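PDB 3LUB: putative creatinine amidohydrolase from Bacteroides fragilis, which probably hydrolyses carbon-nitrogen bonds in linear amides, as a two-zinc enzyme of the creatininase superfamily. Local coordinates for residues F[62-67]-F[247-252]; F[81-86]-F[208-213]. All coordinates share one frame; numbering follows the deposited sequence.

How the contacts relate
Contact 1 and contact 2 lie on opposite sides of the chain's centre. Their own centres are 41 Å apart, and their nearest atoms are about 26 Å apart. Contact 1 (62-67 with 247-252) joins the helix ends beside strand 66-68, outermost within this chain, away from the zinc site. Contact 2 (81-86 with 208-213) borders that site: the side chain of Gln-81 is about 6 Å from a bound zinc ion and about 3 Å from the side chain of Glu-32, a zinc ligand. Both segments of contact 2 fall in sequence between those of contact 1. Both contacts also touch the second subunit of the six-chain assembly.

Contact 1. Residues F[62-67]-F[247-252]; sequences SGVRCM and MAQHDL
Val-64 meets Ala-248 and Gln-249 where the chain leaves helix 42-62 and the long helix 226-249 ends. The tight part is a small apolar patch. Val-64 CG1 lies 3.5 Å from Ala-248 CB. Val-64 CG2 is farther from the same methyl, so Ala-248 CB faces both branches of the valine but sits closer to CG1. The torsion explains the split: CG1 is anti to the backbone N (chi1 167°), and CG2 stands beside that N. CG2 is then the branch that meets the next residue of the helix, at 3.5 Å from Gln-249 NE2. This is a methyl against an amide nitrogen, a van der Waals contact.

Val-64 is buried. Ala-248 also touches Val-23 and Asp-22, so its small side chain packs against both the sheet and the loop before it.

The outer side is looser. Gln-249 is exposed. Its chain runs extended beyond CG and slants across Val-64, with the amide end toward Ser-62. Its NE2 ends 4.2 Å from Ser-62 CB, and no hydrogen bond joins the two segments. Ser-62 OG instead makes a weak hydrogen bond to Glu-245, one turn back in the long helix. Gly-63 turns the chain out of helix 42-62 with a positive phi of 72°. The backbone of Arg-65 bonds to Asp-22 ahead of the sheet, and that of Met-67 bonds to Val-23 and Ile-25 within it.

The two segments bury 132 Å² in all, a modest amount. The contact is plain packing in an alpha/beta fold with a parallel sheet: the C-terminal helix packs its last turn against the helix-to-strand connection of a beta-alpha-beta crossover, from strand 23-28 through helix 42-62 to strand 66-68, outermost within this chain.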
ATOM      1  N   SER F  62     -16.426 -30.488 -27.463  1.00 31.12           N
ATOM      2  CA  SER F  62     -16.558 -29.296 -28.327  1.00 32.21           C
ATOM      3  C   SER F  62     -15.284 -28.792 -28.946  1.00 29.28           C
ATOM      4  O   SER F  62     -15.316 -27.833 -29.708  1.00 29.30           O
ATOM      5  CB  SER F  62     -17.133 -28.115 -27.532  1.00 34.47           C
ATOM      6  OG  SER F  62     -18.302 -28.486 -26.827  1.00 47.68           O
ATOM      7  N   GLY F  63     -14.148 -29.369 -28.596  1.00 28.65           N
ATOM      8  CA  GLY F  63     -12.861 -28.836 -29.059  1.00 28.23           C
ATOM      9  C   GLY F  63     -12.484 -27.516 -28.391  1.00 28.18           C
ATOM     10  O   GLY F  63     -11.584 -26.811 -28.839  1.00 30.08           O
ATOM     11  N   VAL F  64     -13.175 -27.162 -27.315  1.00 27.72           N
ATOM     12  CA  VAL F  64     -12.838 -25.970 -26.560  1.00 26.02           C
ATOM     13  C   VAL F  64     -11.749 -26.373 -25.569  1.00 25.10           C
ATOM     14  O   VAL F  64     -11.937 -27.307 -24.804  1.00 24.19           O
ATOM     15  CB  VAL F  64     -14.058 -25.377 -25.854  1.00 26.43           C
ATOM     16  CG1 VAL F  64     -13.620 -24.328 -24.830  1.00 25.20           C
ATOM     17  CG2 VAL F  64     -14.998 -24.771 -26.895  1.00 24.97           C
ATOM     18  N   ARG F  65     -10.614 -25.669 -25.616  1.00 24.19           N
ATOM     19  CA  ARG F  65      -9.421 -26.018 -24.841  1.00 23.81           C
ATOM     20  C   ARG F  65      -9.131 -25.011 -23.745  1.00 23.24           C
ATOM     21  O   ARG F  65      -8.857 -23.837 -24.039  1.00 22.77           O
ATOM     22  CB  ARG F  65      -8.195 -26.099 -25.759  1.00 23.86           C
ATOM     23  CG  ARG F  65      -7.014 -26.762 -25.058  1.00 28.23           C
ATOM     24  CD  ARG F  65      -5.747 -26.773 -25.899  1.00 27.84           C
ATOM     25  NE  ARG F  65      -5.805 -27.794 -26.930  1.00 28.30           N
ATOM     26  CZ  ARG F  65      -6.059 -27.583 -28.220  1.00 29.46           C
ATOM     27  NH1 ARG F  65      -6.294 -26.381 -28.696  1.00 30.47           N
ATOM     28  NH2 ARG F  65      -6.067 -28.610 -29.049  1.00 33.66           N
ATOM     29  N   CYS F  66      -9.144 -25.496 -22.499  1.00 22.84           N
ATOM     30  CA  CYS F  66      -8.927 -24.676 -21.328  1.00 23.22           C
ATOM     31  C   CYS F  66      -7.657 -25.117 -20.601  1.00 23.01           C
ATOM     32  O   CYS F  66      -7.256 -26.291 -20.651  1.00 23.93           O
ATOM     33  CB  CYS F  66     -10.137 -24.778 -20.410  1.00 23.72           C
ATOM     34  SG  CYS F  66     -11.720 -24.421 -21.271  1.00 27.36           S
HETATM   35  N   MSE F  67      -7.003 -24.172 -19.946  1.00 20.92           N
HETATM   36  CA  MSE F  67      -5.866 -24.514 -19.100  1.00 19.03           C
HETATM   37  C   MSE F  67      -6.263 -24.393 -17.658  1.00 18.71           C
HETATM   38  O   MSE F  67      -6.698 -23.325 -17.226  1.00 18.59           O
HETATM   39  CB  MSE F  67      -4.704 -23.564 -19.363  1.00 20.56           C
HETATM   40  CG  MSE F  67      -3.410 -23.916 -18.612  1.00 20.05           C
HETATM   41 SE   MSE F  67      -2.877 -25.798 -18.706  0.75 22.25          SE
HETATM   42  CE  MSE F  67      -1.504 -25.752 -20.125  1.00 18.05           C
HETATM   43  N   MSE F 247     -18.342 -19.630 -22.447  1.00 25.77           N
HETATM   44  CA  MSE F 247     -17.340 -18.567 -22.286  1.00 26.28           C
HETATM   45  C   MSE F 247     -16.432 -18.447 -23.490  1.00 28.45           C
HETATM   46  O   MSE F 247     -16.146 -17.329 -23.929  1.00 28.78           O
HETATM   47  CB  MSE F 247     -16.490 -18.768 -21.033  1.00 25.84           C
HETATM   48  CG  MSE F 247     -17.216 -18.423 -19.750  1.00 24.79           C
HETATM   49 SE   MSE F 247     -16.089 -18.748 -18.183  0.75 31.57          SE
HETATM   50  CE  MSE F 247     -14.859 -17.192 -18.400  1.00 21.42           C
ATOM     51  N   ALA F 248     -16.007 -19.592 -24.037  1.00 29.85           N
ATOM     52  CA  ALA F 248     -15.163 -19.634 -25.253  1.00 30.79           C
ATOM     53  C   ALA F 248     -15.867 -19.171 -26.516  1.00 30.86           C
ATOM     54  O   ALA F 248     -15.233 -18.580 -27.399  1.00 31.49           O
ATOM     55  CB  ALA F 248     -14.627 -21.038 -25.488  1.00 30.04           C
ATOM     56  N   GLN F 249     -17.163 -19.456 -26.618  1.00 30.82           N
ATOM     57  CA  GLN F 249     -17.899 -19.288 -27.890  1.00 33.40           C
ATOM     58  C   GLN F 249     -18.747 -18.007 -27.966  1.00 33.62           C
ATOM     59  O   GLN F 249     -19.237 -17.648 -29.025  1.00 34.60           O
ATOM     60  CB  GLN F 249     -18.755 -20.536 -28.129  1.00 33.36           C
ATOM     61  CG  GLN F 249     -17.871 -21.744 -28.513  1.00 37.41           C
ATOM     62  CD  GLN F 249     -18.582 -23.097 -28.465  1.00 38.71           C
ATOM     63  OE1 GLN F 249     -19.766 -23.197 -28.090  1.00 45.23           O
ATOM     64  NE2 GLN F 249     -17.845 -24.156 -28.843  1.00 39.58           N
ATOM     65  N   HIS F 250     -18.918 -17.323 -26.843  1.00 33.09           N
ATOM     66  CA  HIS F 250     -19.696 -16.083 -26.811  1.00 33.07           C
ATOM     67  C   HIS F 250     -18.969 -15.002 -26.070  1.00 32.33           C
ATOM     68  O   HIS F 250     -18.197 -15.258 -25.161  1.00 32.96           O
ATOM     69  CB  HIS F 250     -21.027 -16.267 -26.097  1.00 34.45           C
ATOM     70  CG  HIS F 250     -21.876 -17.345 -26.671  1.00 36.10           C
ATOM     71  ND1 HIS F 250     -22.578 -17.187 -27.846  1.00 40.85           N
ATOM     72  CD2 HIS F 250     -22.132 -18.600 -26.238  1.00 37.88           C
ATOM     73  CE1 HIS F 250     -23.238 -18.302 -28.106  1.00 43.83           C
ATOM     74  NE2 HIS F 250     -22.985 -19.174 -27.146  1.00 40.12           N
ATOM     75  N   ASP F 251     -19.249 -13.777 -26.467  1.00 32.22           N
ATOM     76  CA  ASP F 251     -18.927 -12.625 -25.663  1.00 31.62           C
ATOM     77  C   ASP F 251     -19.978 -12.509 -24.550  1.00 28.51           C
ATOM     78  O   ASP F 251     -21.034 -13.140 -24.595  1.00 27.53           O
ATOM     79  CB  ASP F 251     -18.851 -11.362 -26.526  1.00 33.47           C
ATOM     80  CG  ASP F 251     -17.763 -11.458 -27.600  1.00 41.92           C
ATOM     81  OD1 ASP F 251     -16.909 -12.367 -27.513  1.00 44.75           O
ATOM     82  OD2 ASP F 251     -17.772 -10.635 -28.541  1.00 50.55           O
ATOM     83  N   LEU F 252     -19.646 -11.730 -23.532  1.00 26.61           N
ATOM     84  CA  LEU F 252     -20.506 -11.570 -22.353  1.00 25.92           C
ATOM     85  C   LEU F 252     -21.903 -11.055 -22.715  1.00 25.94           C
ATOM     86  O   LEU F 252     -22.908 -11.481 -22.150  1.00 24.67           O
ATOM     87  CB  LEU F 252     -19.839 -10.601 -21.369  1.00 25.96           C
ATOM     88  CG  LEU F 252     -20.471 -10.429 -19.976  1.00 26.19           C
ATOM     89  CD1 LEU F 252     -20.700 -11.798 -19.359  1.00 24.02           C
ATOM     90  CD2 LEU F 252     -19.551  -9.548 -19.124  1.00 20.79           C
TER

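Contact 2. Residues F[81-86]-F[208-213]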
ATOM      1  N   GLN F  81      -9.159 -20.159  13.774  1.00 22.76           N
ATOM      2  CA  GLN F  81      -8.501 -21.063  12.821  1.00 23.74           C
ATOM      3  C   GLN F  81      -7.020 -20.795  12.663  1.00 24.61           C
ATOM      4  O   GLN F  81      -6.262 -21.711  12.365  1.00 24.86           O
ATOM      5  CB  GLN F  81      -9.099 -20.975  11.418  1.00 23.61           C
ATOM      6  CG  GLN F  81     -10.506 -21.577  11.247  1.00 23.90           C
ATOM      7  CD  GLN F  81     -10.914 -21.676   9.790  1.00 24.13           C
ATOM      8  OE1 GLN F  81     -11.214 -20.677   9.134  1.00 25.32           O
ATOM      9  NE2 GLN F  81     -10.909 -22.892   9.271  1.00 22.47           N
ATOM     10  N   ARG F  82      -6.616 -19.536  12.779  1.00 24.47           N
ATOM     11  CA  ARG F  82      -5.230 -19.166  12.574  1.00 26.42           C
ATOM     12  C   ARG F  82      -4.297 -19.842  13.610  1.00 26.22           C
ATOM     13  O   ARG F  82      -3.161 -20.190  13.296  1.00 27.28           O
ATOM     14  CB  ARG F  82      -5.145 -17.637  12.626  1.00 27.19           C
ATOM     15  CG  ARG F  82      -3.845 -17.024  12.150  1.00 29.88           C
ATOM     16  CD  ARG F  82      -3.902 -15.485  12.188  1.00 30.20           C
ATOM     17  NE  ARG F  82      -4.231 -14.924  13.508  1.00 34.73           N
ATOM     18  CZ  ARG F  82      -3.893 -13.690  13.917  1.00 36.71           C
ATOM     19  NH1 ARG F  82      -3.206 -12.859  13.148  1.00 31.31           N
ATOM     20  NH2 ARG F  82      -4.227 -13.275  15.132  1.00 39.36           N
ATOM     21  N   GLU F  83      -4.795 -20.046  14.828  1.00 26.81           N
ATOM     22  CA  GLU F  83      -4.063 -20.714  15.885  1.00 29.71           C
ATOM     23  C   GLU F  83      -3.933 -22.236  15.683  1.00 26.94           C
ATOM     24  O   GLU F  83      -3.132 -22.884  16.357  1.00 25.79           O
ATOM     25  CB  GLU F  83      -4.719 -20.422  17.244  1.00 32.64           C
ATOM     26  CG  GLU F  83      -6.044 -21.157  17.491  1.00 36.65           C
ATOM     27  CD  GLU F  83      -6.894 -20.522  18.597  1.00 40.04           C
ATOM     28  OE1 GLU F  83      -7.602 -19.523  18.314  1.00 55.43           O
ATOM     29  OE2 GLU F  83      -6.864 -21.028  19.744  1.00 50.78           O
ATOM     30  N   LEU F  84      -4.694 -22.819  14.759  1.00 24.83           N
ATOM     31  CA  LEU F  84      -4.528 -24.247  14.486  1.00 24.27           C
ATOM     32  C   LEU F  84      -3.252 -24.435  13.655  1.00 23.37           C
ATOM     33  O   LEU F  84      -3.030 -23.700  12.694  1.00 21.57           O
ATOM     34  CB  LEU F  84      -5.752 -24.829  13.767  1.00 24.96           C
ATOM     35  CG  LEU F  84      -7.110 -24.865  14.482  1.00 29.27           C
ATOM     36  CD1 LEU F  84      -8.242 -25.223  13.487  1.00 20.63           C
ATOM     37  CD2 LEU F  84      -7.153 -25.794  15.727  1.00 26.90           C
ATOM     38  N   PRO F  85      -2.430 -25.436  14.000  1.00 23.13           N
ATOM     39  CA  PRO F  85      -1.128 -25.565  13.378  1.00 22.61           C
ATOM     40  C   PRO F  85      -1.198 -25.710  11.860  1.00 21.37           C
ATOM     41  O   PRO F  85      -1.968 -26.521  11.339  1.00 20.99           O
ATOM     42  CB  PRO F  85      -0.529 -26.810  14.041  1.00 23.04           C
ATOM     43  CG  PRO F  85      -1.702 -27.569  14.582  1.00 24.12           C
ATOM     44  CD  PRO F  85      -2.705 -26.542  14.940  1.00 24.45           C
ATOM     45  N   PHE F  86      -0.390 -24.883  11.193  1.00 21.30           N
ATOM     46  CA  PHE F  86      -0.182 -24.869   9.755  1.00 20.65           C
ATOM     47  C   PHE F  86      -1.330 -24.286   8.933  1.00 20.47           C
ATOM     48  O   PHE F  86      -1.292 -24.322   7.724  1.00 21.48           O
ATOM     49  CB  PHE F  86       0.195 -26.257   9.244  1.00 20.78           C
ATOM     50  CG  PHE F  86       1.209 -26.944  10.095  1.00 20.30           C
ATOM     51  CD1 PHE F  86       2.431 -26.347  10.340  1.00 24.23           C
ATOM     52  CD2 PHE F  86       0.927 -28.166  10.691  1.00 19.79           C
ATOM     53  CE1 PHE F  86       3.356 -26.965  11.140  1.00 22.47           C
ATOM     54  CE2 PHE F  86       1.841 -28.775  11.478  1.00 21.26           C
ATOM     55  CZ  PHE F  86       3.067 -28.187  11.698  1.00 18.50           C
ATOM     56  N   HIS F 208     -16.500 -18.476  15.024  1.00 22.62           N
ATOM     57  CA  HIS F 208     -15.235 -18.630  15.729  1.00 22.51           C
ATOM     58  C   HIS F 208     -14.951 -20.117  15.917  1.00 24.08           C
ATOM     59  O   HIS F 208     -15.693 -20.820  16.610  1.00 23.78           O
ATOM     60  CB  HIS F 208     -15.274 -17.894  17.056  1.00 22.78           C
ATOM     61  CG  HIS F 208     -15.372 -16.409  16.907  1.00 21.69           C
ATOM     62  ND1 HIS F 208     -14.790 -15.534  17.793  1.00 24.64           N
ATOM     63  CD2 HIS F 208     -15.952 -15.644  15.950  1.00 23.13           C
ATOM     64  CE1 HIS F 208     -15.007 -14.290  17.388  1.00 26.51           C
ATOM     65  NE2 HIS F 208     -15.717 -14.330  16.275  1.00 22.60           N
ATOM     66  N   TRP F 209     -13.894 -20.591  15.265  1.00 23.98           N
ATOM     67  CA  TRP F 209     -13.575 -22.008  15.217  1.00 24.20           C
ATOM     68  C   TRP F 209     -13.264 -22.574  16.597  1.00 25.59           C
ATOM     69  O   TRP F 209     -13.668 -23.694  16.923  1.00 25.22           O
ATOM     70  CB  TRP F 209     -12.421 -22.261  14.250  1.00 24.19           C
ATOM     71  CG  TRP F 209     -12.822 -23.123  13.133  1.00 24.91           C
ATOM     72  CD1 TRP F 209     -12.509 -24.435  12.979  1.00 24.55           C
ATOM     73  CD2 TRP F 209     -13.644 -22.774  12.026  1.00 24.27           C
ATOM     74  NE1 TRP F 209     -13.052 -24.926  11.831  1.00 23.63           N
ATOM     75  CE2 TRP F 209     -13.782 -23.942  11.231  1.00 26.95           C
ATOM     76  CE3 TRP F 209     -14.289 -21.607  11.628  1.00 26.60           C
ATOM     77  CZ2 TRP F 209     -14.519 -23.972  10.059  1.00 23.72           C
ATOM     78  CZ3 TRP F 209     -15.032 -21.631  10.453  1.00 27.54           C
ATOM     79  CH2 TRP F 209     -15.137 -22.812   9.680  1.00 29.20           C
ATOM     80  N   ASP F 210     -12.594 -21.761  17.419  1.00 25.92           N
ATOM     81  CA  ASP F 210     -12.256 -22.149  18.800  1.00 28.26           C
ATOM     82  C   ASP F 210     -13.475 -22.362  19.706  1.00 29.16           C
ATOM     83  O   ASP F 210     -13.458 -23.210  20.590  1.00 29.51           O
ATOM     84  CB  ASP F 210     -11.285 -21.147  19.433  1.00 28.29           C
ATOM     85  CG  ASP F 210     -11.872 -19.761  19.566  1.00 29.75           C
ATOM     86  OD1 ASP F 210     -12.369 -19.231  18.556  1.00 27.62           O
ATOM     87  OD2 ASP F 210     -11.829 -19.220  20.696  1.00 35.32           O
ATOM     88  N   LYS F 211     -14.541 -21.618  19.460  1.00 29.64           N
ATOM     89  CA  LYS F 211     -15.752 -21.735  20.258  1.00 29.78           C
ATOM     90  C   LYS F 211     -16.723 -22.727  19.652  1.00 29.93           C
ATOM     91  O   LYS F 211     -17.454 -23.378  20.383  1.00 31.45           O
ATOM     92  CB  LYS F 211     -16.451 -20.387  20.360  1.00 29.80           C
ATOM     93  CG  LYS F 211     -15.571 -19.262  20.845  1.00 33.26           C
ATOM     94  CD  LYS F 211     -15.151 -19.410  22.278  1.00 40.47           C
ATOM     95  CE  LYS F 211     -14.342 -18.184  22.714  1.00 46.39           C
ATOM     96  NZ  LYS F 211     -14.866 -16.901  22.112  1.00 51.35           N
ATOM     97  N   ALA F 212     -16.734 -22.815  18.318  1.00 29.32           N
ATOM     98  CA  ALA F 212     -17.792 -23.495  17.553  1.00 29.33           C
ATOM     99  C   ALA F 212     -17.515 -24.954  17.213  1.00 30.42           C
ATOM    100  O   ALA F 212     -18.450 -25.646  16.844  1.00 32.25           O
ATOM    101  CB  ALA F 212     -18.090 -22.740  16.208  1.00 28.47           C
ATOM    102  N   THR F 213     -16.251 -25.398  17.268  1.00 30.65           N
ATOM    103  CA  THR F 213     -15.832 -26.713  16.769  0.50 30.28           C
ATOM    104  C   THR F 213     -14.831 -27.408  17.707  1.00 32.52           C
ATOM    105  O   THR F 213     -14.004 -26.739  18.341  1.00 35.37           O
ATOM    106  CB  THR F 213     -15.114 -26.576  15.401  0.50 29.43           C
ATOM    107  OG1 THR F 213     -13.758 -26.175  15.623  0.50 27.21           O
ATOM    108  CG2 THR F 213     -15.807 -25.557  14.487  0.50 19.44           C
TER
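Gln-81 lies over one face of the Trp-209 indole. Its CG makes a CH-pi contact, 3.6 Å from the centroid of the five-membered ring of Trp-209 and 25° off the ring normal. The chain then runs on extended across the indole, and the amide stacks on it with the planes 19° apart. NE2 of Gln-81 sits 3.6 Å above the Trp-209 ring plane, over its centre. The amide ends are held from elsewhere: NE2 bonds to Glu-32 OE2, and OE1 to the backbone N of Asn-78.

Gln-81 also opens a type I turn, closed by Leu-84 N to Gln-81 O at 3.1 Å. In that turn Glu-83 points toward Asp-210, and its OE1 lies 4.2 Å from Asp-210 CB. The carboxylates do not touch. Leu-84 follows, with CD1 4.4 Å from Trp-209 CD1, a looser apolar contact.

Thr-213 N bonds to Trp-209 O at 3.1 Å, and NE1 of Trp-209 bonds to Ser-216 O.

Glu-32 is a zinc ligand, so Gln-81 is a second-shell residue and Trp-209 backs it. The stack and the two amide bonds together fix the amide's rotation. Asp-210 binds calcium in a structure of this protein, though no calcium is bound to it in this chain. Where calcium does bind, it would probably ease the like charges of Glu-83 and Asp-210.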